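Local coordinates for soluble lytic murein transglycosylase (Escherichia coli, PDB 1QSA), which cleaves the glycosidic bonds between N-acetylmuramic acid and N-acetylglucosamine in peptidoglycan, forming a 1,6-anhydro bond in the N-acetylmuramic acid residue, at residues E86-L91 with K112-Q117; A93-K98 with C106-A111. All coordinates share one frame; numbering follows the deposited sequence.

Interaction 1. Residues E86-L91 with K112-Q117; sequences EDWRGL and KWNTGQ. With SO4 (sulfate ion), chain F.
Trp88 and Asn114 meet flat on flat: the carboxamide lies over one face of the indole, the planes 6° apart, with CD1 of Trp88 3.5 Å from CG of Asn114. ND2 of Asn114 sits toward the rim of the ring and bonds to Tyr110 O, which ties the amide to its own helix. On the opposite face lies Glu86 CA, so the indole is sandwiched. With CG anti to the carbonyl carbon (chi1 -51°), Trp88 swings its ring toward helix 102-114, where Tyr110 meets it edge-to-face. More loosely, methyl CG2 of Thr115 rests 4.2 Å from the backbone N of Arg89, while OG1 turns back to Ala111 O.

Polar bonds shape the two helix ends. Asp87 N-caps helix 88-94, OD1 accepting from Gly90 N at 2.9 Å; Gly116, at positive phi, completes a Schellman motif after Asn114. Beyond the contact, Trp113 NE1 donates to sulfate O2 (2.8 Å).

Were Trp88 an alanine, the amide would probably lose its stacking surface and a gap open between it and Glu86 CA. Between these helix ends in the alpha-superhelix, cohesion thus comes from van der Waals stacking, with Asn114 and Thr115 polar ends turned back to carbonyls of their own helix.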
loop_
_atom_site.group_PDB
_atom_site.type_symbol
_atom_site.label_atom_id
_atom_site.label_comp_id
_atom_site.label_asym_id
_atom_site.label_seq_id
_atom_site.Cartn_x
_atom_site.Cartn_y
_atom_site.Cartn_z
ATOM N N GLU A 86 -10.144 21.499 27.713
ATOM C CA GLU A 86 -10.473 22.857 27.247
ATOM C C GLU A 86 -9.432 23.871 27.751
ATOM O O GLU A 86 -9.711 25.062 27.947
ATOM C CB GLU A 86 -11.902 23.259 27.639
ATOM C CG GLU A 86 -12.959 22.408 26.942
ATOM C CD GLU A 86 -14.379 22.833 27.267
ATOM O OE1 GLU A 86 -14.701 24.021 27.094
ATOM O OE2 GLU A 86 -15.178 21.972 27.684
ATOM N N ASP A 87 -8.213 23.375 27.952
ATOM C CA ASP A 87 -7.094 24.181 28.412
ATOM C C ASP A 87 -6.375 24.707 27.166
ATOM O O ASP A 87 -5.278 24.252 26.808
ATOM C CB ASP A 87 -6.165 23.306 29.281
ATOM C CG ASP A 87 -5.003 24.079 29.870
ATOM O OD1 ASP A 87 -4.967 25.319 29.753
ATOM O OD2 ASP A 87 -4.105 23.431 30.451
ATOM N N TRP A 88 -7.002 25.680 26.508
ATOM C CA TRP A 88 -6.469 26.243 25.266
ATOM C C TRP A 88 -5.134 26.950 25.456
ATOM O O TRP A 88 -4.200 26.762 24.667
ATOM C CB TRP A 88 -7.530 27.146 24.608
ATOM C CG TRP A 88 -8.847 26.443 24.484
ATOM C CD1 TRP A 88 -10.022 26.781 25.092
ATOM C CD2 TRP A 88 -9.093 25.216 23.782
ATOM N NE1 TRP A 88 -10.984 25.835 24.820
ATOM C CE2 TRP A 88 -10.439 24.861 24.021
ATOM C CE3 TRP A 88 -8.298 24.376 22.983
ATOM C CZ2 TRP A 88 -11.013 23.692 23.490
ATOM C CZ3 TRP A 88 -8.864 23.220 22.458
ATOM C CH2 TRP A 88 -10.212 22.887 22.717
ATOM N N ARG A 89 -5.023 27.727 26.532
ATOM C CA ARG A 89 -3.779 28.426 26.845
ATOM C C ARG A 89 -2.669 27.383 27.085
ATOM O O ARG A 89 -1.546 27.514 26.565
ATOM C CB ARG A 89 -3.969 29.285 28.096
ATOM C CG ARG A 89 -2.711 30.001 28.550
ATOM C CD ARG A 89 -2.947 30.727 29.857
ATOM N NE ARG A 89 -1.693 31.207 30.436
ATOM C CZ ARG A 89 -1.142 30.706 31.538
ATOM N NH1 ARG A 89 -1.744 29.728 32.197
ATOM N NH2 ARG A 89 0.002 31.205 31.995
ATOM N N GLY A 90 -2.999 26.345 27.851
ATOM C CA GLY A 90 -2.030 25.291 28.148
ATOM C C GLY A 90 -1.595 24.506 26.921
ATOM O O GLY A 90 -0.427 24.110 26.787
ATOM N N LEU A 91 -2.536 24.294 26.010
ATOM C CA LEU A 91 -2.259 23.569 24.769
ATOM C C LEU A 91 -1.157 24.285 23.984
ATOM O O LEU A 91 -0.170 23.667 23.577
ATOM C CB LEU A 91 -3.544 23.465 23.937
ATOM C CG LEU A 91 -3.577 22.498 22.745
ATOM C CD1 LEU A 91 -5.015 22.201 22.387
ATOM C CD2 LEU A 91 -2.815 23.066 21.548
ATOM N N LYS A 112 -5.784 28.409 18.958
ATOM C CA LYS A 112 -5.368 29.721 18.445
ATOM C C LYS A 112 -6.577 30.666 18.426
ATOM O O LYS A 112 -6.478 31.796 18.889
ATOM C CB LYS A 112 -4.758 29.576 17.046
ATOM C CG LYS A 112 -3.332 29.028 17.047
ATOM C CD LYS A 112 -2.326 30.098 17.455
ATOM C CE LYS A 112 -0.896 29.564 17.492
ATOM N NZ LYS A 112 0.098 30.679 17.618
ATOM N N TRP A 113 -7.723 30.193 17.936
ATOM C CA TRP A 113 -8.928 31.029 17.917
ATOM C C TRP A 113 -9.340 31.443 19.338
ATOM O O TRP A 113 -9.682 32.612 19.592
ATOM C CB TRP A 113 -10.091 30.283 17.254
ATOM C CG TRP A 113 -11.395 31.013 17.373
ATOM C CD1 TRP A 113 -11.770 32.149 16.700
ATOM C CD2 TRP A 113 -12.485 30.677 18.235
ATOM N NE1 TRP A 113 -13.031 32.531 17.098
ATOM C CE2 TRP A 113 -13.492 31.646 18.036
ATOM C CE3 TRP A 113 -12.710 29.650 19.159
ATOM C CZ2 TRP A 113 -14.716 31.616 18.730
ATOM C CZ3 TRP A 113 -13.923 29.617 19.855
ATOM C CH2 TRP A 113 -14.910 30.597 19.633
ATOM N N ASN A 114 -9.320 30.475 20.255
ATOM C CA ASN A 114 -9.701 30.712 21.648
ATOM C C ASN A 114 -8.802 31.685 22.384
ATOM O O ASN A 114 -9.193 32.231 23.416
ATOM C CB ASN A 114 -9.730 29.396 22.422
ATOM C CG ASN A 114 -11.106 28.776 22.457
ATOM O OD1 ASN A 114 -11.989 29.240 23.178
ATOM N ND2 ASN A 114 -11.294 27.708 21.691
ATOM N N THR A 115 -7.583 31.855 21.887
ATOM C CA THR A 115 -6.612 32.742 22.517
ATOM C C THR A 115 -6.350 34.001 21.690
ATOM O O THR A 115 -5.256 34.594 21.749
ATOM C CB THR A 115 -5.287 32.009 22.827
ATOM O OG1 THR A 115 -4.760 31.446 21.625
ATOM C CG2 THR A 115 -5.510 30.892 23.874
ATOM N N GLY A 116 -7.378 34.397 20.932
ATOM C CA GLY A 116 -7.339 35.613 20.124
ATOM C C GLY A 116 -6.521 35.681 18.854
ATOM O O GLY A 116 -6.247 36.781 18.363
ATOM N N GLN A 117 -6.124 34.531 18.315
ATOM C CA GLN A 117 -5.318 34.495 17.097
ATOM C C GLN A 117 -6.189 33.986 15.946
ATOM O O GLN A 117 -5.864 32.979 15.316
ATOM C CB GLN A 117 -4.115 33.559 17.300
ATOM C CG GLN A 117 -3.406 33.751 18.651
ATOM C CD GLN A 117 -2.839 35.161 18.838
ATOM O OE1 GLN A 117 -2.181 35.701 17.944
ATOM N NE2 GLN A 117 -3.061 35.745 20.025
HETATM S S SO4 F . -13.751 36.240 15.475
HETATM O O1 SO4 F . -14.735 36.659 14.453
HETATM O O2 SO4 F . -13.942 34.795 15.727
HETATM O O3 SO4 F . -12.384 36.522 14.986
HETATM O O4 SO4 F . -13.986 36.988 16.724
#

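Interaction 2. Residues A93-K98 with C106-A111; sequences AFSPEK and CNYYYA
Tyr108 of helix 102-114 lies against the backbone of the 95-98 turn, where the chain leaves helix 88-94 in this all-helical superhelix and starts the connection between two successive helices. The phenol ring is met on a face and along its edge. Over one face, nearly on the ring normal, sits Lys98 CA, 3.9 Å from the centroid in a CH-pi contact. At the edge, near the ring plane, are the carbonyls of Ser95 and Pro96, with Ser95 O 3.2 Å from Tyr108 CE1. The hydroxyl donates to Pro96 O (OH to O, 2.8 Å), arriving from above the carbonyl plane, 37° out of it. With CG anti to the backbone N (chi1 173°), the ring stretches out from the helix to reach this turn, and the bond at its far end ties the connection to the helix.

The turn is also braced from within: Ser95 OG donates to Glu97 O at 2.9 Å, nearly straight on to the C=O. The ring of Tyr109 is turned nearly perpendicular to that of Tyr108 and takes Tyr108 CD2 over the centre of its face. The Tyr109 and Lys98 side chains cross at a slant, the hydroxyl lying beside the extended methylenes; CD of Lys98 comes 3.7 Å from Tyr109 OH. The ammonium group continues to a salt bridge with Glu127. At the start of 106-111, Cys106 joins Cys139 in a disulfide, linking this helix to helix 138-148. One water sits 2.7 Å from Tyr109 OH and is held weakly by Lys98 NZ.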
loop_
_atom_site.group_PDB
_atom_site.type_symbol
_atom_site.label_atom_id
_atom_site.label_comp_id
_atom_site.label_asym_id
_atom_site.label_seq_id
_atom_site.Cartn_x
_atom_site.Cartn_y
_atom_site.Cartn_z
ATOM N N ALA A 93 0.980 26.474 25.175
ATOM C CA ALA A 93 2.194 26.579 25.974
ATOM C C ALA A 93 2.962 25.265 25.844
ATOM O O ALA A 93 4.191 25.250 25.768
ATOM C CB ALA A 93 1.838 26.859 27.448
ATOM N N PHE A 94 2.217 24.170 25.745
ATOM C CA PHE A 94 2.806 22.840 25.622
ATOM C C PHE A 94 3.280 22.564 24.189
ATOM O O PHE A 94 4.328 21.928 23.977
ATOM C CB PHE A 94 1.788 21.774 26.067
ATOM C CG PHE A 94 2.241 20.361 25.792
ATOM C CD1 PHE A 94 3.195 19.746 26.615
ATOM C CD2 PHE A 94 1.761 19.668 24.679
ATOM C CE1 PHE A 94 3.667 18.458 26.324
ATOM C CE2 PHE A 94 2.227 18.378 24.379
ATOM C CZ PHE A 94 3.181 17.775 25.203
ATOM N N SER A 95 2.516 23.061 23.217
ATOM C CA SER A 95 2.819 22.873 21.797
ATOM C C SER A 95 2.707 24.214 21.062
ATOM O O SER A 95 1.734 24.464 20.353
ATOM C CB SER A 95 1.840 21.851 21.186
ATOM O OG SER A 95 2.099 21.641 19.802
ATOM N N PRO A 96 3.717 25.096 21.215
ATOM C CA PRO A 96 3.676 26.398 20.539
ATOM C C PRO A 96 3.687 26.293 19.013
ATOM O O PRO A 96 3.194 27.190 18.333
ATOM C CB PRO A 96 4.912 27.127 21.086
ATOM C CG PRO A 96 5.791 26.033 21.615
ATOM C CD PRO A 96 4.831 25.026 22.175
ATOM N N GLU A 97 4.258 25.205 18.493
ATOM C CA GLU A 97 4.318 24.958 17.051
ATOM C C GLU A 97 3.244 23.948 16.645
ATOM O O GLU A 97 2.801 23.139 17.456
ATOM C CB GLU A 97 5.682 24.398 16.638
ATOM C CG GLU A 97 6.889 25.231 17.054
ATOM C CD GLU A 97 6.741 26.707 16.739
ATOM O OE1 GLU A 97 6.247 27.050 15.639
ATOM O OE2 GLU A 97 7.125 27.531 17.604
ATOM N N LYS A 98 2.855 23.993 15.376
ATOM C CA LYS A 98 1.842 23.092 14.818
ATOM C C LYS A 98 2.237 21.628 15.096
ATOM O O LYS A 98 3.368 21.224 14.817
ATOM C CB LYS A 98 1.768 23.346 13.308
ATOM C CG LYS A 98 0.790 22.505 12.522
ATOM C CD LYS A 98 1.062 22.715 11.032
ATOM C CE LYS A 98 0.043 22.015 10.156
ATOM N NZ LYS A 98 0.339 22.202 8.695
ATOM N N CYS A 106 -6.069 20.174 14.360
ATOM C CA CYS A 106 -7.423 20.719 14.487
ATOM C C CYS A 106 -7.535 21.412 15.847
ATOM O O CYS A 106 -8.049 22.521 15.964
ATOM C CB CYS A 106 -8.468 19.611 14.445
ATOM S SG CYS A 106 -8.600 18.676 12.885
ATOM N N ASN A 107 -7.034 20.751 16.882
ATOM C CA ASN A 107 -7.100 21.310 18.225
ATOM C C ASN A 107 -6.176 22.513 18.428
ATOM O O ASN A 107 -6.527 23.470 19.130
ATOM C CB ASN A 107 -6.834 20.209 19.257
ATOM C CG ASN A 107 -8.028 19.282 19.422
ATOM O OD1 ASN A 107 -9.177 19.738 19.457
ATOM N ND2 ASN A 107 -7.769 17.989 19.546
ATOM N N TYR A 108 -5.019 22.478 17.771
ATOM C CA TYR A 108 -4.041 23.563 17.840
ATOM C C TYR A 108 -4.658 24.845 17.274
ATOM O O TYR A 108 -4.566 25.919 17.889
ATOM C CB TYR A 108 -2.799 23.170 17.034
ATOM C CG TYR A 108 -1.754 24.257 16.872
ATOM C CD1 TYR A 108 -0.767 24.456 17.850
ATOM C CD2 TYR A 108 -1.716 25.059 15.725
ATOM C CE1 TYR A 108 0.235 25.421 17.685
ATOM C CE2 TYR A 108 -0.714 26.032 15.551
ATOM C CZ TYR A 108 0.259 26.201 16.533
ATOM O OH TYR A 108 1.268 27.125 16.335
ATOM N N TYR A 109 -5.272 24.745 16.093
ATOM C CA TYR A 109 -5.895 25.925 15.499
ATOM C C TYR A 109 -7.123 26.405 16.252
ATOM O O TYR A 109 -7.351 27.607 16.336
ATOM C CB TYR A 109 -6.141 25.725 14.009
ATOM C CG TYR A 109 -4.823 25.716 13.285
ATOM C CD1 TYR A 109 -4.028 26.867 13.260
ATOM C CD2 TYR A 109 -4.333 24.557 12.692
ATOM C CE1 TYR A 109 -2.787 26.864 12.667
ATOM C CE2 TYR A 109 -3.069 24.543 12.090
ATOM C CZ TYR A 109 -2.311 25.704 12.083
ATOM O OH TYR A 109 -1.078 25.721 11.483
ATOM N N TYR A 110 -7.874 25.490 16.864
ATOM C CA TYR A 110 -9.030 25.916 17.656
ATOM C C TYR A 110 -8.475 26.649 18.899
ATOM O O TYR A 110 -9.041 27.653 19.344
ATOM C CB TYR A 110 -9.888 24.724 18.077
ATOM C CG TYR A 110 -11.195 25.115 18.727
ATOM C CD1 TYR A 110 -12.234 25.682 17.978
ATOM C CD2 TYR A 110 -11.408 24.895 20.085
ATOM C CE1 TYR A 110 -13.450 26.011 18.566
ATOM C CE2 TYR A 110 -12.626 25.221 20.688
ATOM C CZ TYR A 110 -13.641 25.777 19.921
ATOM O OH TYR A 110 -14.849 26.083 20.524
ATOM N N ALA A 111 -7.344 26.172 19.432
ATOM C CA ALA A 111 -6.717 26.840 20.586
ATOM C C ALA A 111 -6.281 28.257 20.186
ATOM O O ALA A 111 -6.358 29.186 20.998
ATOM C CB ALA A 111 -5.517 26.045 21.090
HETATM O O HOH W 1 -1.349 25.065 8.859
#

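From the N terminus, the chain leaves helix 69-84, turns at Glu86 and Asp87 into helix 88-94, and passes through the 95-98 turn to helix 102-114. Interaction 2 closes the short loop first, bringing 93-98 against 106-111. Interaction 1 closes the longer one, 86-91 against 112-117, so interaction 2 nests inside it. Both join the same two helices: interaction 1 at the start of helix 88-94 and the end of helix 102-114, interaction 2 where the first helix gives way to the connection. Their centres lie about 7 Å apart, and Leu91 and Trp88 bridge them by packing on Asn107, Tyr108, Tyr110 and Ala111.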